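Local coordinates for DUF305 domain-containing protein (Deinococcus radiodurans R1, PDB 3BT5), which is of unknown function but belongs to the DUF305 family of the ferritin clan and folds as a bundle of mostly long helices, at residues Q26-A31 / D49-Q54; R113-A118 / G147-M152. All blocks are in the same frame, centred on the assembly; numbering follows the deposited sequence.

Contact 1 (Q26-A31 / D49-Q54); sequences QALDLA and DIQLSQ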
# COMPACT_ATOMS: atom_id res chain seq x y z
N GLN A 26 -0.71 5.61 0.47
CA GLN A 26 -0.09 5.97 -0.80
C GLN A 26 -0.67 5.17 -1.98
O GLN A 26 -0.67 5.65 -3.12
CB GLN A 26 1.42 5.80 -0.78
CG GLN A 26 2.03 6.36 -2.07
CD GLN A 26 3.51 6.16 -2.15
OE1 GLN A 26 3.99 5.03 -2.23
NE2 GLN A 26 4.23 7.25 -2.19
N ALA A 27 -1.15 3.96 -1.71
CA ALA A 27 -1.75 3.17 -2.79
C ALA A 27 -2.89 3.96 -3.44
O ALA A 27 -3.15 3.87 -4.64
CB ALA A 27 -2.24 1.79 -2.26
N LEU A 28 -3.61 4.74 -2.63
CA LEU A 28 -4.69 5.58 -3.13
C LEU A 28 -4.16 6.69 -4.06
O LEU A 28 -4.79 6.99 -5.09
CB LEU A 28 -5.49 6.14 -1.96
CG LEU A 28 -6.56 5.30 -1.26
CD1 LEU A 28 -6.39 3.79 -1.30
CD2 LEU A 28 -6.85 5.78 0.18
N ASP A 29 -3.01 7.28 -3.71
CA ASP A 29 -2.37 8.33 -4.51
C ASP A 29 -1.89 7.75 -5.85
O ASP A 29 -1.86 8.45 -6.86
CB ASP A 29 -1.12 8.89 -3.80
CG ASP A 29 -1.44 9.69 -2.56
OD1 ASP A 29 -2.56 10.21 -2.45
OD2 ASP A 29 -0.54 9.80 -1.69
N LEU A 30 -1.48 6.49 -5.85
CA LEU A 30 -1.03 5.85 -7.07
C LEU A 30 -2.22 5.49 -7.96
O LEU A 30 -2.15 5.57 -9.19
CB LEU A 30 -0.20 4.61 -6.75
CG LEU A 30 1.12 4.83 -6.02
CD1 LEU A 30 1.70 3.48 -5.59
CD2 LEU A 30 2.10 5.58 -6.91
N ALA A 31 -3.32 5.06 -7.36
CA ALA A 31 -4.48 4.63 -8.16
C ALA A 31 -5.22 5.80 -8.81
O ALA A 31 -5.80 5.66 -9.90
CB ALA A 31 -5.43 3.82 -7.28
N ASP A 49 -9.95 -1.92 -7.61
CA ASP A 49 -9.92 -3.05 -6.68
C ASP A 49 -8.85 -2.83 -5.62
O ASP A 49 -9.05 -3.12 -4.44
CB ASP A 49 -9.65 -4.34 -7.43
CG ASP A 49 -10.84 -4.80 -8.25
OD1 ASP A 49 -11.94 -4.24 -8.08
OD2 ASP A 49 -10.66 -5.72 -9.06
N ILE A 50 -7.69 -2.30 -6.03
CA ILE A 50 -6.63 -2.08 -5.05
C ILE A 50 -7.03 -0.96 -4.09
O ILE A 50 -6.76 -1.04 -2.88
CB ILE A 50 -5.28 -1.79 -5.76
CG1 ILE A 50 -4.81 -3.03 -6.54
CG2 ILE A 50 -4.24 -1.29 -4.75
CD1 ILE A 50 -3.68 -2.73 -7.55
N GLN A 51 -7.67 0.07 -4.60
CA GLN A 51 -8.13 1.14 -3.73
C GLN A 51 -9.08 0.58 -2.66
O GLN A 51 -8.97 0.89 -1.48
CB GLN A 51 -8.85 2.22 -4.54
CG GLN A 51 -9.30 3.40 -3.70
CD GLN A 51 -10.39 4.19 -4.36
OE1 GLN A 51 -10.21 4.73 -5.45
NE2 GLN A 51 -11.54 4.27 -3.71
N LEU A 52 -10.01 -0.26 -3.09
CA LEU A 52 -10.98 -0.78 -2.16
C LEU A 52 -10.37 -1.70 -1.10
O LEU A 52 -10.68 -1.62 0.09
CB LEU A 52 -12.10 -1.49 -2.93
CG LEU A 52 -13.01 -0.51 -3.69
CD1 LEU A 52 -14.03 -1.24 -4.57
CD2 LEU A 52 -13.72 0.47 -2.72
N SER A 53 -9.45 -2.55 -1.52
CA SER A 53 -8.83 -3.46 -0.56
C SER A 53 -7.93 -2.72 0.41
O SER A 53 -7.93 -3.01 1.61
CB SER A 53 -8.02 -4.53 -1.27
OG SER A 53 -6.88 -3.93 -1.84
N GLN A 54 -7.18 -1.74 -0.08
CA GLN A 54 -6.30 -0.98 0.81
C GLN A 54 -7.14 -0.17 1.80
O GLN A 54 -6.81 -0.10 2.99
CB GLN A 54 -5.38 -0.07 -0.00
CG GLN A 54 -4.33 -0.80 -0.85
CD GLN A 54 -3.04 -1.10 -0.06
OE1 GLN A 54 -2.24 -0.20 0.23
NE2 GLN A 54 -2.84 -2.36 0.27
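A27 and L28 of helix 11-37 meet I50, Q51 and Q54 of helix 41-68 without any hydrogen bond across the pair. The two helices follow one another in the chain and form an antiparallel hairpin: their local axes approach to 9.2 Å at 163°, and the CA atoms of L28 and Q51 lie 5.6 Å apart.

The purely apolar contact is loose. A27 CB points at the partner helix and comes within 4.4 Å of I50 CG2.

Contacts between carbon atoms and glutamine chains are closer. L28 and Q51 cross at about a right angle, with L28 CD1 3.8 Å from Q51 CG. The extended chain of Q51 offers this CG, which stands anti to the backbone N (chi1 -177°). CD1 also reaches Q54 CB at 4.2 Å. Q54 bends at its second torsion (chi2 -87°), which turns CD back across A27. There A27 CB sits 3.6 Å from Q54 CG and 3.2 Å from Q54 OE1. Q51 and Q54 are each modelled in two conformers, so these contacts describe one of them.

The Q54 side chain also touches H114 of helix 100-122. With an alanine methyl and a leucine branch facing the glutamine chains, and no hydrogen bond across, this pairing rests on shape and van der Waals contact, which is consistent with glutamines able to adopt alternative positions.

Contact 2 (R113-A118 / G147-M152); sequences RHHQGA and GEIRTM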
# COMPACT_ATOMS: atom_id res chain seq x y z
N ARG A 113 6.29 -2.69 -6.30
CA ARG A 113 7.37 -2.45 -5.36
C ARG A 113 6.80 -2.02 -4.01
O ARG A 113 7.30 -2.44 -2.94
CB ARG A 113 8.34 -1.40 -5.93
CG ARG A 113 9.65 -1.25 -5.14
CD ARG A 113 10.48 -0.09 -5.67
NE ARG A 113 9.77 1.17 -5.52
CZ ARG A 113 10.02 2.30 -6.19
NH1 ARG A 113 10.94 2.36 -7.15
NH2 ARG A 113 9.32 3.35 -5.92
N HIS A 114 5.77 -1.20 -4.05
CA HIS A 114 5.06 -0.77 -2.87
C HIS A 114 4.55 -1.97 -2.07
O HIS A 114 4.78 -2.08 -0.85
CB HIS A 114 3.92 0.14 -3.34
CG HIS A 114 2.90 0.47 -2.32
ND1 HIS A 114 1.90 -0.40 -1.97
CD2 HIS A 114 2.72 1.60 -1.58
CE1 HIS A 114 1.13 0.17 -1.06
NE2 HIS A 114 1.60 1.39 -0.81
N HIS A 115 3.89 -2.91 -2.75
CA HIS A 115 3.35 -4.07 -2.06
C HIS A 115 4.47 -5.00 -1.55
O HIS A 115 4.33 -5.59 -0.49
CB HIS A 115 2.46 -4.86 -3.04
CG HIS A 115 1.07 -4.32 -3.18
ND1 HIS A 115 0.75 -2.98 -2.97
CD2 HIS A 115 -0.10 -4.94 -3.48
CE1 HIS A 115 -0.56 -2.82 -3.12
NE2 HIS A 115 -1.10 -4.00 -3.45
N GLN A 116 5.56 -5.12 -2.29
CA GLN A 116 6.70 -5.89 -1.80
C GLN A 116 7.23 -5.28 -0.51
O GLN A 116 7.60 -6.01 0.40
CB GLN A 116 7.80 -5.99 -2.87
CG GLN A 116 7.35 -6.82 -4.06
CD GLN A 116 8.28 -6.73 -5.25
OE1 GLN A 116 8.93 -5.71 -5.45
NE2 GLN A 116 8.32 -7.78 -6.07
N GLY A 117 7.28 -3.96 -0.42
CA GLY A 117 7.74 -3.33 0.82
C GLY A 117 6.77 -3.60 1.96
O GLY A 117 7.20 -3.88 3.09
N ALA A 118 5.46 -3.55 1.68
CA ALA A 118 4.46 -3.86 2.72
C ALA A 118 4.66 -5.29 3.23
O ALA A 118 4.64 -5.53 4.45
CB ALA A 118 3.02 -3.66 2.20
N GLY A 147 -1.58 -11.51 -3.31
CA GLY A 147 -2.55 -11.72 -4.38
C GLY A 147 -2.47 -10.59 -5.41
O GLY A 147 -2.45 -10.83 -6.61
N GLU A 148 -2.43 -9.35 -4.93
CA GLU A 148 -2.41 -8.21 -5.84
C GLU A 148 -1.11 -8.14 -6.65
O GLU A 148 -1.13 -7.78 -7.83
CB GLU A 148 -2.68 -6.92 -5.08
CG GLU A 148 -4.13 -6.89 -4.59
CD GLU A 148 -4.51 -5.66 -3.77
OE1 GLU A 148 -3.63 -4.83 -3.40
OE2 GLU A 148 -5.73 -5.53 -3.49
N ILE A 149 0.02 -8.46 -6.02
CA ILE A 149 1.28 -8.53 -6.76
C ILE A 149 1.16 -9.52 -7.92
O ILE A 149 1.56 -9.22 -9.04
CB ILE A 149 2.46 -8.95 -5.84
CG1 ILE A 149 2.80 -7.80 -4.88
CG2 ILE A 149 3.68 -9.33 -6.66
CD1 ILE A 149 3.72 -8.27 -3.76
N ARG A 150 0.62 -10.70 -7.66
CA ARG A 150 0.54 -11.70 -8.71
C ARG A 150 -0.33 -11.20 -9.88
O ARG A 150 -0.00 -11.38 -11.08
CB ARG A 150 0.02 -13.02 -8.15
CG ARG A 150 0.23 -14.20 -9.12
CD ARG A 150 1.70 -14.66 -9.15
NE ARG A 150 2.05 -15.27 -7.88
CZ ARG A 150 1.84 -16.55 -7.59
NH1 ARG A 150 1.30 -17.37 -8.51
NH2 ARG A 150 2.18 -17.01 -6.40
N THR A 151 -1.48 -10.59 -9.55
CA THR A 151 -2.31 -10.01 -10.60
C THR A 151 -1.56 -8.92 -11.36
O THR A 151 -1.55 -8.90 -12.60
CB THR A 151 -3.60 -9.42 -10.00
OG1 THR A 151 -4.35 -10.48 -9.36
CG2 THR A 151 -4.47 -8.75 -11.07
N MET A 152 -0.91 -8.01 -10.64
CA MET A 152 -0.23 -6.93 -11.32
C MET A 152 0.88 -7.43 -12.22
O MET A 152 1.10 -6.88 -13.31
CB MET A 152 0.31 -5.93 -10.30
CG MET A 152 -0.82 -5.17 -9.62
SD MET A 152 -0.17 -3.82 -8.57
CE MET A 152 0.49 -4.77 -7.20
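H115 sets its imidazole against E148, I149 and M152, joining helix 100-122 to helix 132-158 in the antiparallel second hairpin of a ferritin-like helical bundle. The local axes pass 9.7 Å apart at 156°.

The ring and the E148 carboxylate lie nearly coplanar, their planes 26° apart. H115 NE2 donates to E148 OE1 at 2.7 Å with an N-H...O angle of 157°, and the acceptor lies close to the ring plane. OE1 accepts the bond through its anti lone pair, on the side away from OE2; OE2 itself is bonded to S53 OG of helix 41-68. In the S53 conformer given, that bond probably helps hold the carboxylate of this His-carboxylate pair.

M152 crosses H115 at about a right angle. Bent at its third torsion, it lays CE over one ring face, offset toward the rim, 4.1 Å from the ring centroid in a CH-pi contact.

I149 meets the CB of H115, where the ring joins: I149 CG1 lies 3.5 Å from H115 CB, and I149 CD1 continues to Q116 CG at 3.9 Å. An alanine at H115 would keep the CB contact with I149 but would probably leave E148 OE1 without its N-H donor and M152 CE without the ring it packs on.

The remaining ring nitrogen is bonded as well, in the plane of both imidazoles: H115 ND1 lies 3.0 Å from H114 ND1, and either could be the donor.

Contacts 1 and 2 are antiparallel helix pairs in series along the chain, with centres 12 Å apart, and they touch directly through four side-chain pairs. The polar junction is S53 OG to E148 OE2, 2.6 Å, a probable hydrogen bond in the S53 conformer given. Packing accompanies it, with I50 CG1 3.8 Å from E148 OE1. On the other hairpin helix of contact 2, the H114 ring packs on both helices of contact 1: its CE1 is 3.6 Å from Q54 OE1, in the Q54 conformer given, and its CD2 is 3.7 Å from Q26 OE1. H114 NE2 also bonds to H23 O of helix 11-37. No active site is established, so what these polar groups do remains open.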